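Local coordinates for protein peptide synthetase, module 7 (Actinoplanes teichomyceticus, PDB 4TX3) that forms a condensation-like domain of a nonribosomal peptide synthetase and probably recruits the oxygenases that cross-link the carrier-bound teicoplanin peptide, at residues B[53-61]-B[88-96]; B[314-322]-B[446-455]. One frame throughout, in Å; residues are numbered along the deposited sequence.

How the contacts relate
After helix 21-28 the chain builds strand 40-49 and helix 53-66, then passes through two short strands and returns along the latter helix. Contact 1 closes this loop of 26 intervening residues at the helix-covered side of the five-stranded mixed sheet. Contact 2 opens much later, where the chain enters helix 320-334, and it closes after a further 123 residues, when the turn following helix 429-448 meets the start of the earlier helix. The loops follow in series and neither nest nor cross. The two contacts lie on opposite sides of the chain's centre, their own centres about 56 Å apart and their nearest atoms about 44 Å apart, one in each half of the condensation-type fold.

Contact 1: residues B[53-61]-B[88-96]; sequences VAALEAALR and AAPVRLTPV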
ATOM      1  N   VAL B  53      21.355 -12.143 -14.936  1.00 35.41           N
ATOM      2  CA  VAL B  53      20.339 -12.841 -15.719  1.00 36.08           C
ATOM      3  C   VAL B  53      19.983 -14.201 -15.100  1.00 40.19           C
ATOM      4  O   VAL B  53      18.804 -14.552 -14.997  1.00 34.62           O
ATOM      5  CB  VAL B  53      20.785 -13.030 -17.193  1.00 37.81           C
ATOM      6  CG1 VAL B  53      19.702 -13.724 -17.990  1.00 35.48           C
ATOM      7  CG2 VAL B  53      21.106 -11.684 -17.831  1.00 33.03           C
ATOM      8  N   ALA B  54      20.984 -14.960 -14.662  1.00 37.78           N
ATOM      9  CA  ALA B  54      20.690 -16.209 -13.973  1.00 35.55           C
ATOM     10  C   ALA B  54      19.841 -15.973 -12.701  1.00 39.43           C
ATOM     11  O   ALA B  54      18.955 -16.775 -12.366  1.00 40.97           O
ATOM     12  CB  ALA B  54      21.975 -16.934 -13.632  1.00 33.23           C
ATOM     13  N   ALA B  55      20.095 -14.864 -12.010  1.00 36.34           N
ATOM     14  CA  ALA B  55      19.354 -14.545 -10.796  1.00 40.78           C
ATOM     15  C   ALA B  55      17.914 -14.180 -11.123  1.00 37.86           C
ATOM     16  O   ALA B  55      16.995 -14.587 -10.429  1.00 37.78           O
ATOM     17  CB  ALA B  55      20.028 -13.408 -10.029  1.00 40.55           C
ATOM     18  N   LEU B  56      17.730 -13.400 -12.178  1.00 35.74           N
ATOM     19  CA  LEU B  56      16.400 -13.059 -12.632  1.00 35.50           C
ATOM     20  C   LEU B  56      15.634 -14.347 -12.973  1.00 36.33           C
ATOM     21  O   LEU B  56      14.487 -14.525 -12.580  1.00 34.36           O
ATOM     22  CB  LEU B  56      16.487 -12.120 -13.832  1.00 33.91           C
ATOM     23  CG  LEU B  56      15.180 -11.574 -14.399  1.00 35.50           C
ATOM     24  CD1 LEU B  56      14.350 -10.977 -13.279  1.00 31.00           C
ATOM     25  CD2 LEU B  56      15.457 -10.546 -15.502  1.00 28.97           C
ATOM     26  N   GLU B  57      16.300 -15.261 -13.660  1.00 34.75           N
ATOM     27  CA  GLU B  57      15.688 -16.512 -14.062  1.00 39.27           C
ATOM     28  C   GLU B  57      15.260 -17.345 -12.843  1.00 42.00           C
ATOM     29  O   GLU B  57      14.187 -17.964 -12.838  1.00 38.38           O
ATOM     30  CB  GLU B  57      16.655 -17.309 -14.949  1.00 39.19           C
ATOM     31  CG  GLU B  57      16.075 -18.600 -15.503  1.00 44.29           C
ATOM     32  CD  GLU B  57      17.110 -19.452 -16.232  1.00 51.89           C
ATOM     33  OE1 GLU B  57      17.909 -20.132 -15.549  1.00 51.94           O
ATOM     34  OE2 GLU B  57      17.119 -19.444 -17.489  1.00 54.03           O
ATOM     35  N   ALA B  58      16.096 -17.362 -11.813  1.00 40.67           N
ATOM     36  CA  ALA B  58      15.773 -18.119 -10.607  1.00 38.53           C
ATOM     37  C   ALA B  58      14.627 -17.438  -9.866  1.00 38.86           C
ATOM     38  O   ALA B  58      13.805 -18.096  -9.234  1.00 39.06           O
ATOM     39  CB  ALA B  58      16.999 -18.245  -9.702  1.00 36.56           C
ATOM     40  N   ALA B  59      14.583 -16.114  -9.970  1.00 35.90           N
ATOM     41  CA  ALA B  59      13.609 -15.316  -9.259  1.00 37.61           C
ATOM     42  C   ALA B  59      12.208 -15.545  -9.829  1.00 39.61           C
ATOM     43  O   ALA B  59      11.265 -15.791  -9.073  1.00 36.64           O
ATOM     44  CB  ALA B  59      13.985 -13.858  -9.317  1.00 34.64           C
ATOM     45  N   LEU B  60      12.088 -15.473 -11.154  1.00 38.94           N
ATOM     46  CA  LEU B  60      10.833 -15.760 -11.855  1.00 37.70           C
ATOM     47  C   LEU B  60      10.281 -17.123 -11.438  1.00 38.13           C
ATOM     48  O   LEU B  60       9.108 -17.267 -11.106  1.00 36.54           O
ATOM     49  CB  LEU B  60      11.056 -15.713 -13.366  1.00 34.39           C
ATOM     50  CG  LEU B  60      11.285 -14.298 -13.900  1.00 36.83           C
ATOM     51  CD1 LEU B  60      11.938 -14.308 -15.299  1.00 39.07           C
ATOM     52  CD2 LEU B  60       9.961 -13.553 -13.920  1.00 36.20           C
ATOM     53  N   ARG B  61      11.162 -18.114 -11.439  1.00 38.56           N
ATOM     54  CA  ARG B  61      10.872 -19.441 -10.917  1.00 36.37           C
ATOM     55  C   ARG B  61      10.381 -19.409  -9.452  1.00 39.48           C
ATOM     56  O   ARG B  61       9.462 -20.152  -9.085  1.00 38.13           O
ATOM     57  CB  ARG B  61      12.128 -20.304 -11.046  1.00 38.56           C
ATOM     58  CG  ARG B  61      11.900 -21.775 -11.145  1.00 44.18           C
ATOM     59  CD  ARG B  61      13.238 -22.498 -11.311  1.00 53.76           C
ATOM     60  NE  ARG B  61      13.859 -22.235 -12.611  1.00 49.41           N
ATOM     61  CZ  ARG B  61      15.122 -21.846 -12.781  1.00 55.51           C
ATOM     62  NH1 ARG B  61      15.919 -21.651 -11.729  1.00 57.73           N
ATOM     63  NH2 ARG B  61      15.587 -21.641 -14.007  1.00 50.51           N
ATOM     64  N   ALA B  88       6.554 -27.198  -9.790  1.00 33.46           N
ATOM     65  CA  ALA B  88       7.253 -26.010 -10.260  1.00 35.98           C
ATOM     66  C   ALA B  88       6.802 -25.554 -11.651  1.00 36.33           C
ATOM     67  O   ALA B  88       6.136 -26.288 -12.392  1.00 37.39           O
ATOM     68  CB  ALA B  88       8.741 -26.252 -10.256  1.00 32.89           C
ATOM     69  N   ALA B  89       7.158 -24.317 -11.982  1.00 36.68           N
ATOM     70  CA  ALA B  89       6.993 -23.793 -13.335  1.00 41.35           C
ATOM     71  C   ALA B  89       8.361 -23.695 -13.993  1.00 42.74           C
ATOM     72  O   ALA B  89       9.302 -23.135 -13.411  1.00 43.25           O
ATOM     73  CB  ALA B  89       6.296 -22.429 -13.324  1.00 31.96           C
ATOM     74  N   PRO B  90       8.484 -24.265 -15.198  1.00 43.36           N
ATOM     75  CA  PRO B  90       9.746 -24.229 -15.941  1.00 41.29           C
ATOM     76  C   PRO B  90      10.046 -22.807 -16.358  1.00 39.70           C
ATOM     77  O   PRO B  90       9.183 -22.177 -16.964  1.00 45.32           O
ATOM     78  CB  PRO B  90       9.467 -25.106 -17.172  1.00 44.02           C
ATOM     79  CG  PRO B  90       8.087 -25.723 -16.940  1.00 42.14           C
ATOM     80  CD  PRO B  90       7.382 -24.821 -16.001  1.00 43.16           C
ATOM     81  N   VAL B  91      11.218 -22.281 -16.037  1.00 40.23           N
ATOM     82  CA  VAL B  91      11.584 -20.988 -16.594  1.00 37.39           C
ATOM     83  C   VAL B  91      12.930 -21.101 -17.263  1.00 43.19           C
ATOM     84  O   VAL B  91      13.907 -21.491 -16.620  1.00 44.74           O
ATOM     85  CB  VAL B  91      11.642 -19.874 -15.528  1.00 38.38           C
ATOM     86  CG1 VAL B  91      12.098 -18.564 -16.166  1.00 37.15           C
ATOM     87  CG2 VAL B  91      10.294 -19.698 -14.851  1.00 37.81           C
ATOM     88  N   ARG B  92      12.984 -20.784 -18.554  1.00 42.39           N
ATOM     89  CA  ARG B  92      14.269 -20.631 -19.226  1.00 45.75           C
ATOM     90  C   ARG B  92      14.354 -19.239 -19.837  1.00 45.35           C
ATOM     91  O   ARG B  92      13.499 -18.840 -20.621  1.00 40.73           O
ATOM     92  CB  ARG B  92      14.466 -21.707 -20.283  1.00 48.08           C
ATOM     93  CG  ARG B  92      15.892 -21.790 -20.764  1.00 58.61           C
ATOM     94  CD  ARG B  92      16.119 -23.040 -21.586  1.00 72.38           C
ATOM     95  NE  ARG B  92      17.532 -23.403 -21.615  1.00 80.31           N
ATOM     96  CZ  ARG B  92      18.013 -24.480 -22.227  1.00 87.17           C
ATOM     97  NH1 ARG B  92      17.188 -25.304 -22.863  1.00 93.77           N
ATOM     98  NH2 ARG B  92      19.315 -24.737 -22.200  1.00 85.12           N
ATOM     99  N   LEU B  93      15.379 -18.485 -19.466  1.00 43.57           N
ATOM    100  CA  LEU B  93      15.377 -17.067 -19.798  1.00 47.66           C
ATOM    101  C   LEU B  93      16.594 -16.653 -20.619  1.00 47.82           C
ATOM    102  O   LEU B  93      17.332 -15.739 -20.250  1.00 47.13           O
ATOM    103  CB  LEU B  93      15.294 -16.226 -18.522  1.00 42.35           C
ATOM    104  CG  LEU B  93      14.806 -14.798 -18.745  1.00 44.91           C
ATOM    105  CD1 LEU B  93      13.345 -14.771 -19.182  1.00 39.32           C
ATOM    106  CD2 LEU B  93      15.032 -13.954 -17.502  1.00 42.30           C
ATOM    107  N   THR B  94      16.795 -17.321 -21.744  1.00 49.53           N
ATOM    108  CA  THR B  94      17.868 -16.952 -22.646  1.00 46.94           C
ATOM    109  C   THR B  94      17.519 -15.625 -23.327  1.00 43.78           C
ATOM    110  O   THR B  94      16.463 -15.501 -23.951  1.00 42.16           O
ATOM    111  CB  THR B  94      18.106 -18.046 -23.691  1.00 53.28           C
ATOM    112  OG1 THR B  94      16.945 -18.159 -24.513  1.00 54.48           O
ATOM    113  CG2 THR B  94      18.340 -19.384 -23.010  1.00 54.79           C
ATOM    114  N   PRO B  95      18.404 -14.627 -23.200  1.00 45.45           N
ATOM    115  CA  PRO B  95      18.162 -13.296 -23.767  1.00 43.84           C
ATOM    116  C   PRO B  95      17.988 -13.323 -25.283  1.00 45.12           C
ATOM    117  O   PRO B  95      18.605 -14.134 -25.980  1.00 45.29           O
ATOM    118  CB  PRO B  95      19.427 -12.509 -23.389  1.00 38.19           C
ATOM    119  CG  PRO B  95      20.049 -13.272 -22.273  1.00 38.89           C
ATOM    120  CD  PRO B  95      19.715 -14.707 -22.532  1.00 45.53           C
ATOM    121  N   VAL B  96      17.130 -12.433 -25.766  1.00 41.89           N
ATOM    122  CA  VAL B  96      16.831 -12.274 -27.180  1.00 41.37           C
ATOM    123  C   VAL B  96      17.367 -10.923 -27.628  1.00 42.17           C
ATOM    124  O   VAL B  96      16.905  -9.897 -27.124  1.00 41.22           O
ATOM    125  CB  VAL B  96      15.298 -12.343 -27.440  1.00 42.78           C
ATOM    126  CG1 VAL B  96      14.972 -12.010 -28.881  1.00 34.20           C
ATOM    127  CG2 VAL B  96      14.745 -13.706 -27.043  1.00 38.69           C
TER
HETATM  128  O   HOH W   1       8.533 -22.978  -9.745  1.00 40.99           O
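Residues 88-96 run in a mostly extended course antiparallel to the 53-61 part of helix 53-66, with Glu57 CA 5.8 Å from Leu93 CA and Arg61 CA 5.9 Å from Val91 CA. The Glu57 chain, extended beyond CG and with that atom opposite the backbone N (chi1 -176°), slides past Leu93 in the reverse direction. Its OE2 accepts the backbone N-H of Leu93 through the anti lone pair (Leu93 N to Glu57 OE2 2.8 Å, 157°). OE1 receives a weak bond, part of a salt bridge, from Arg61 NH2, which also donates to Val91 O at 3.1 Å; both acceptors lie at the edge of the guanidinium, in its plane, and so limit its rotation. With an alanine at Glu57, Leu93 N would probably lose this acceptor and Arg61 its carboxylate mate. Beneath these polar groups, Leu93 CD2 meets Leu60 CD1 at 3.8 Å, the two side chains crossing at about a right angle, and also touches Leu56 CG. A water bridges Arg61 O and Ala89 N. Leu60 and Leu93 continue inward onto Cys125 and Leu127 of strand 123-129, the helix-on-sheet layering of the chloramphenicol acetyltransferase-like fold of condensation domains.

Contact 2: residues B[314-322]-B[446-455]; sequences LSADPTFLE and VAEDPGRRIS
With CG roughly opposite its backbone N (chi1 -150°), Asp317 presents its carboxylate to Ser455, whose OG donates to OD2 on the syn side while its N bonds weakly to OD1. Arg453 sets CG anti to its carbonyl carbon (chi1 -56°) and stays extended to NE, a course that carries NH1 to Asp317 O (3.1 Å, 165°), in the guanidinium plane. One guanidinium face lies over Thr319 CG2, 3.7 Å from Arg453 CZ. Between these groups, Thr319 and Arg453 form a single backbone bridge flanked by a weak bond from Ile454 N to Pro318 O. Thr319 is also the N-cap of helix 320-334: its OG1 accepts from Glu322 N at 2.9 Å and Glu322 OE1 accepts from Thr319 N at 2.7 Å, a capping box. Phe320 N to Arg452 O (2.8 Å) and Leu321 N to Pro450 O tie this capped start to the type I turn Asp449 to Arg452 after helix 429-448, in the C-terminal half of the condensation-type fold. Leu321 N lies nearly in line with the Pro450 C=O, but its N-H meets the oxygen at a bent angle; Pro450 O also sits at the Phe320 ring edge. Val446 CG1 lies over one face of that ring, while Ile454 CD1 packs on Pro318 CD at 3.7 Å and on Leu314 CD2. Met271 of helix 261-278 touches both Phe320 and Ile454.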
ATOM      1  N   LEU B 314     -34.235   4.773 -16.153  1.00 33.37           N
ATOM      2  CA  LEU B 314     -34.173   6.198 -16.497  1.00 35.65           C
ATOM      3  C   LEU B 314     -35.466   6.765 -17.078  1.00 36.42           C
ATOM      4  O   LEU B 314     -35.440   7.773 -17.782  1.00 36.83           O
ATOM      5  CB  LEU B 314     -33.035   6.451 -17.485  1.00 29.95           C
ATOM      6  CG  LEU B 314     -31.683   6.061 -16.893  1.00 38.79           C
ATOM      7  CD1 LEU B 314     -31.127   4.840 -17.618  1.00 41.60           C
ATOM      8  CD2 LEU B 314     -30.714   7.220 -16.937  1.00 30.90           C
ATOM      9  N   SER B 315     -36.594   6.137 -16.774  1.00 33.28           N
ATOM     10  CA  SER B 315     -37.871   6.632 -17.272  1.00 34.41           C
ATOM     11  C   SER B 315     -38.298   7.914 -16.558  1.00 32.93           C
ATOM     12  O   SER B 315     -37.805   8.218 -15.471  1.00 34.32           O
ATOM     13  CB  SER B 315     -38.959   5.556 -17.129  1.00 34.77           C
ATOM     14  OG  SER B 315     -39.132   5.167 -15.776  1.00 32.42           O
ATOM     15  N   ALA B 316     -39.197   8.658 -17.212  1.00 38.03           N
ATOM     16  CA  ALA B 316     -39.822   9.902 -16.728  1.00 32.89           C
ATOM     17  C   ALA B 316     -38.896  11.120 -16.724  1.00 35.57           C
ATOM     18  O   ALA B 316     -39.011  11.972 -15.852  1.00 36.95           O
ATOM     19  CB  ALA B 316     -40.408   9.701 -15.349  1.00 27.68           C
ATOM     20  N   ASP B 317     -38.015  11.203 -17.719  1.00 36.61           N
ATOM     21  CA  ASP B 317     -37.095  12.327 -17.896  1.00 39.31           C
ATOM     22  C   ASP B 317     -36.501  12.864 -16.586  1.00 37.21           C
ATOM     23  O   ASP B 317     -36.702  14.030 -16.235  1.00 38.04           O
ATOM     24  CB  ASP B 317     -37.798  13.457 -18.646  1.00 36.39           C
ATOM     25  CG  ASP B 317     -36.835  14.283 -19.473  1.00 41.75           C
ATOM     26  OD1 ASP B 317     -35.947  13.687 -20.129  1.00 40.44           O
ATOM     27  OD2 ASP B 317     -36.964  15.526 -19.468  1.00 46.00           O
ATOM     28  N   PRO B 318     -35.761  12.013 -15.867  1.00 35.34           N
ATOM     29  CA  PRO B 318     -35.207  12.355 -14.552  1.00 34.96           C
ATOM     30  C   PRO B 318     -34.150  13.471 -14.580  1.00 33.78           C
ATOM     31  O   PRO B 318     -33.353  13.571 -15.516  1.00 30.59           O
ATOM     32  CB  PRO B 318     -34.557  11.041 -14.092  1.00 36.33           C
ATOM     33  CG  PRO B 318     -34.928  10.006 -15.123  1.00 36.70           C
ATOM     34  CD  PRO B 318     -35.250  10.726 -16.364  1.00 35.42           C
ATOM     35  N   THR B 319     -34.154  14.310 -13.553  1.00 34.12           N
ATOM     36  CA  THR B 319     -33.013  15.182 -13.303  1.00 36.41           C
ATOM     37  C   THR B 319     -31.780  14.322 -13.042  1.00 40.37           C
ATOM     38  O   THR B 319     -31.902  13.149 -12.642  1.00 38.10           O
ATOM     39  CB  THR B 319     -33.224  16.078 -12.094  1.00 34.48           C
ATOM     40  OG1 THR B 319     -33.202  15.266 -10.908  1.00 37.19           O
ATOM     41  CG2 THR B 319     -34.546  16.808 -12.197  1.00 36.90           C
ATOM     42  N   PHE B 320     -30.604  14.903 -13.264  1.00 37.69           N
ATOM     43  CA  PHE B 320     -29.347  14.240 -12.931  1.00 33.74           C
ATOM     44  C   PHE B 320     -29.376  13.726 -11.506  1.00 34.92           C
ATOM     45  O   PHE B 320     -29.022  12.574 -11.241  1.00 37.43           O
ATOM     46  CB  PHE B 320     -28.159  15.194 -13.112  1.00 33.23           C
ATOM     47  CG  PHE B 320     -26.882  14.686 -12.523  1.00 33.51           C
ATOM     48  CD1 PHE B 320     -26.209  13.619 -13.107  1.00 33.65           C
ATOM     49  CD2 PHE B 320     -26.356  15.258 -11.370  1.00 33.06           C
ATOM     50  CE1 PHE B 320     -25.033  13.138 -12.548  1.00 34.78           C
ATOM     51  CE2 PHE B 320     -25.172  14.785 -10.809  1.00 31.96           C
ATOM     52  CZ  PHE B 320     -24.506  13.731 -11.397  1.00 29.90           C
ATOM     53  N   LEU B 321     -29.810  14.588 -10.594  1.00 34.95           N
ATOM     54  CA  LEU B 321     -29.863  14.244  -9.178  1.00 34.90           C
ATOM     55  C   LEU B 321     -30.812  13.076  -8.925  1.00 35.78           C
ATOM     56  O   LEU B 321     -30.535  12.220  -8.079  1.00 35.34           O
ATOM     57  CB  LEU B 321     -30.293  15.453  -8.344  1.00 33.46           C
ATOM     58  CG  LEU B 321     -29.302  16.581  -8.098  1.00 35.00           C
ATOM     59  CD1 LEU B 321     -30.029  17.698  -7.374  1.00 35.63           C
ATOM     60  CD2 LEU B 321     -28.121  16.079  -7.285  1.00 33.06           C
ATOM     61  N   GLU B 322     -31.926  13.035  -9.651  1.00 33.37           N
ATOM     62  CA  GLU B 322     -32.820  11.886  -9.554  1.00 36.74           C
ATOM     63  C   GLU B 322     -32.134  10.601 -10.034  1.00 34.31           C
ATOM     64  O   GLU B 322     -32.345   9.523  -9.449  1.00 35.28           O
ATOM     65  CB  GLU B 322     -34.122  12.144 -10.330  1.00 40.71           C
ATOM     66  CG  GLU B 322     -35.088  13.065  -9.549  1.00 51.03           C
ATOM     67  CD  GLU B 322     -36.217  13.678 -10.390  1.00 53.20           C
ATOM     68  OE1 GLU B 322     -36.047  13.850 -11.621  1.00 45.52           O
ATOM     69  OE2 GLU B 322     -37.278  13.999  -9.795  1.00 58.40           O
ATOM     70  N   VAL B 446     -23.896  18.932 -16.140  1.00 32.41           N
ATOM     71  CA  VAL B 446     -24.536  18.369 -14.983  1.00 38.05           C
ATOM     72  C   VAL B 446     -23.824  18.903 -13.727  1.00 37.85           C
ATOM     73  O   VAL B 446     -24.444  19.115 -12.681  1.00 39.28           O
ATOM     74  CB  VAL B 446     -24.536  16.818 -15.107  1.00 35.50           C
ATOM     75  CG1 VAL B 446     -24.027  16.159 -13.876  1.00 36.40           C
ATOM     76  CG2 VAL B 446     -25.924  16.310 -15.503  1.00 36.20           C
ATOM     77  N   ALA B 447     -22.529  19.171 -13.852  1.00 39.72           N
ATOM     78  CA  ALA B 447     -21.771  19.813 -12.770  1.00 42.06           C
ATOM     79  C   ALA B 447     -22.262  21.223 -12.476  1.00 44.22           C
ATOM     80  O   ALA B 447     -22.428  21.594 -11.317  1.00 50.32           O
ATOM     81  CB  ALA B 447     -20.307  19.851 -13.102  1.00 37.96           C
ATOM     82  N   GLU B 448     -22.471  22.018 -13.518  1.00 42.29           N
ATOM     83  CA  GLU B 448     -22.982  23.368 -13.317  1.00 49.23           C
ATOM     84  C   GLU B 448     -24.471  23.368 -12.920  1.00 48.94           C
ATOM     85  O   GLU B 448     -24.894  24.145 -12.059  1.00 46.39           O
ATOM     86  CB  GLU B 448     -22.765  24.210 -14.574  1.00 48.96           C
ATOM     87  CG  GLU B 448     -23.743  25.371 -14.698  1.00 64.93           C
ATOM     88  CD  GLU B 448     -23.113  26.641 -15.258  1.00 81.96           C
ATOM     89  OE1 GLU B 448     -22.488  26.564 -16.340  1.00 88.42           O
ATOM     90  OE2 GLU B 448     -23.238  27.713 -14.611  1.00 82.63           O
ATOM     91  N   ASP B 449     -25.251  22.475 -13.527  1.00 48.67           N
ATOM     92  CA  ASP B 449     -26.700  22.441 -13.319  1.00 46.17           C
ATOM     93  C   ASP B 449     -27.218  21.050 -12.961  1.00 43.10           C
ATOM     94  O   ASP B 449     -27.776  20.344 -13.804  1.00 41.26           O
ATOM     95  CB  ASP B 449     -27.406  22.941 -14.574  1.00 49.43           C
ATOM     96  CG  ASP B 449     -28.906  22.972 -14.418  1.00 51.76           C
ATOM     97  OD1 ASP B 449     -29.399  22.972 -13.249  1.00 47.65           O
ATOM     98  OD2 ASP B 449     -29.578  22.996 -15.477  1.00 51.36           O
ATOM     99  N   PRO B 450     -27.068  20.656 -11.694  1.00 45.47           N
ATOM    100  CA  PRO B 450     -27.342  19.261 -11.327  1.00 42.60           C
ATOM    101  C   PRO B 450     -28.835  18.904 -11.377  1.00 43.88           C
ATOM    102  O   PRO B 450     -29.202  17.754 -11.091  1.00 43.09           O
ATOM    103  CB  PRO B 450     -26.781  19.158  -9.899  1.00 40.99           C
ATOM    104  CG  PRO B 450     -26.824  20.540  -9.375  1.00 41.30           C
ATOM    105  CD  PRO B 450     -26.669  21.477 -10.540  1.00 42.41           C
ATOM    106  N   GLY B 451     -29.674  19.866 -11.760  1.00 42.58           N
ATOM    107  CA  GLY B 451     -31.106  19.634 -11.874  1.00 35.59           C
ATOM    108  C   GLY B 451     -31.548  19.400 -13.304  1.00 39.50           C
ATOM    109  O   GLY B 451     -32.729  19.171 -13.588  1.00 44.29           O
ATOM    110  N   ARG B 452     -30.594  19.459 -14.218  1.00 37.88           N
ATOM    111  CA  ARG B 452     -30.886  19.251 -15.621  1.00 37.47           C
ATOM    112  C   ARG B 452     -31.404  17.829 -15.894  1.00 37.40           C
ATOM    113  O   ARG B 452     -30.931  16.852 -15.293  1.00 34.38           O
ATOM    114  CB  ARG B 452     -29.638  19.546 -16.453  1.00 38.82           C
ATOM    115  CG  ARG B 452     -29.850  19.369 -17.941  1.00 45.92           C
ATOM    116  CD  ARG B 452     -28.827  20.151 -18.740  1.00 45.52           C
ATOM    117  NE  ARG B 452     -28.648  21.491 -18.201  1.00 47.52           N
ATOM    118  CZ  ARG B 452     -28.067  22.477 -18.875  1.00 53.41           C
ATOM    119  NH1 ARG B 452     -27.630  22.258 -20.113  1.00 40.63           N
ATOM    120  NH2 ARG B 452     -27.934  23.674 -18.313  1.00 56.50           N
ATOM    121  N   ARG B 453     -32.378  17.723 -16.799  1.00 38.29           N
ATOM    122  CA  ARG B 453     -32.971  16.431 -17.153  1.00 35.56           C
ATOM    123  C   ARG B 453     -32.365  15.895 -18.437  1.00 42.96           C
ATOM    124  O   ARG B 453     -31.763  16.656 -19.213  1.00 42.39           O
ATOM    125  CB  ARG B 453     -34.487  16.551 -17.308  1.00 34.61           C
ATOM    126  CG  ARG B 453     -35.162  17.113 -16.083  1.00 37.78           C
ATOM    127  CD  ARG B 453     -36.648  17.362 -16.276  1.00 39.72           C
ATOM    128  NE  ARG B 453     -37.208  17.959 -15.062  1.00 44.30           N
ATOM    129  CZ  ARG B 453     -37.713  17.264 -14.043  1.00 46.63           C
ATOM    130  NH1 ARG B 453     -37.749  15.936 -14.087  1.00 42.67           N
ATOM    131  NH2 ARG B 453     -38.183  17.898 -12.975  1.00 47.89           N
ATOM    132  N   ILE B 454     -32.547  14.593 -18.658  1.00 37.16           N
ATOM    133  CA  ILE B 454     -31.991  13.880 -19.804  1.00 38.03           C
ATOM    134  C   ILE B 454     -32.256  14.582 -21.138  1.00 41.28           C
ATOM    135  O   ILE B 454     -31.361  14.710 -21.994  1.00 39.87           O
ATOM    136  CB  ILE B 454     -32.558  12.442 -19.875  1.00 35.85           C
ATOM    137  CG1 ILE B 454     -32.083  11.619 -18.678  1.00 36.60           C
ATOM    138  CG2 ILE B 454     -32.131  11.764 -21.153  1.00 35.13           C
ATOM    139  CD1 ILE B 454     -32.515  10.150 -18.730  1.00 33.81           C
ATOM    140  N   SER B 455     -33.497  15.039 -21.291  1.00 40.81           N
ATOM    141  CA  SER B 455     -33.973  15.676 -22.516  1.00 42.05           C
ATOM    142  C   SER B 455     -33.381  17.075 -22.767  1.00 43.79           C
ATOM    143  O   SER B 455     -33.407  17.556 -23.897  1.00 44.12           O
ATOM    144  CB  SER B 455     -35.496  15.785 -22.483  1.00 40.38           C
ATOM    145  OG  SER B 455     -35.896  16.657 -21.438  1.00 42.58           O
TER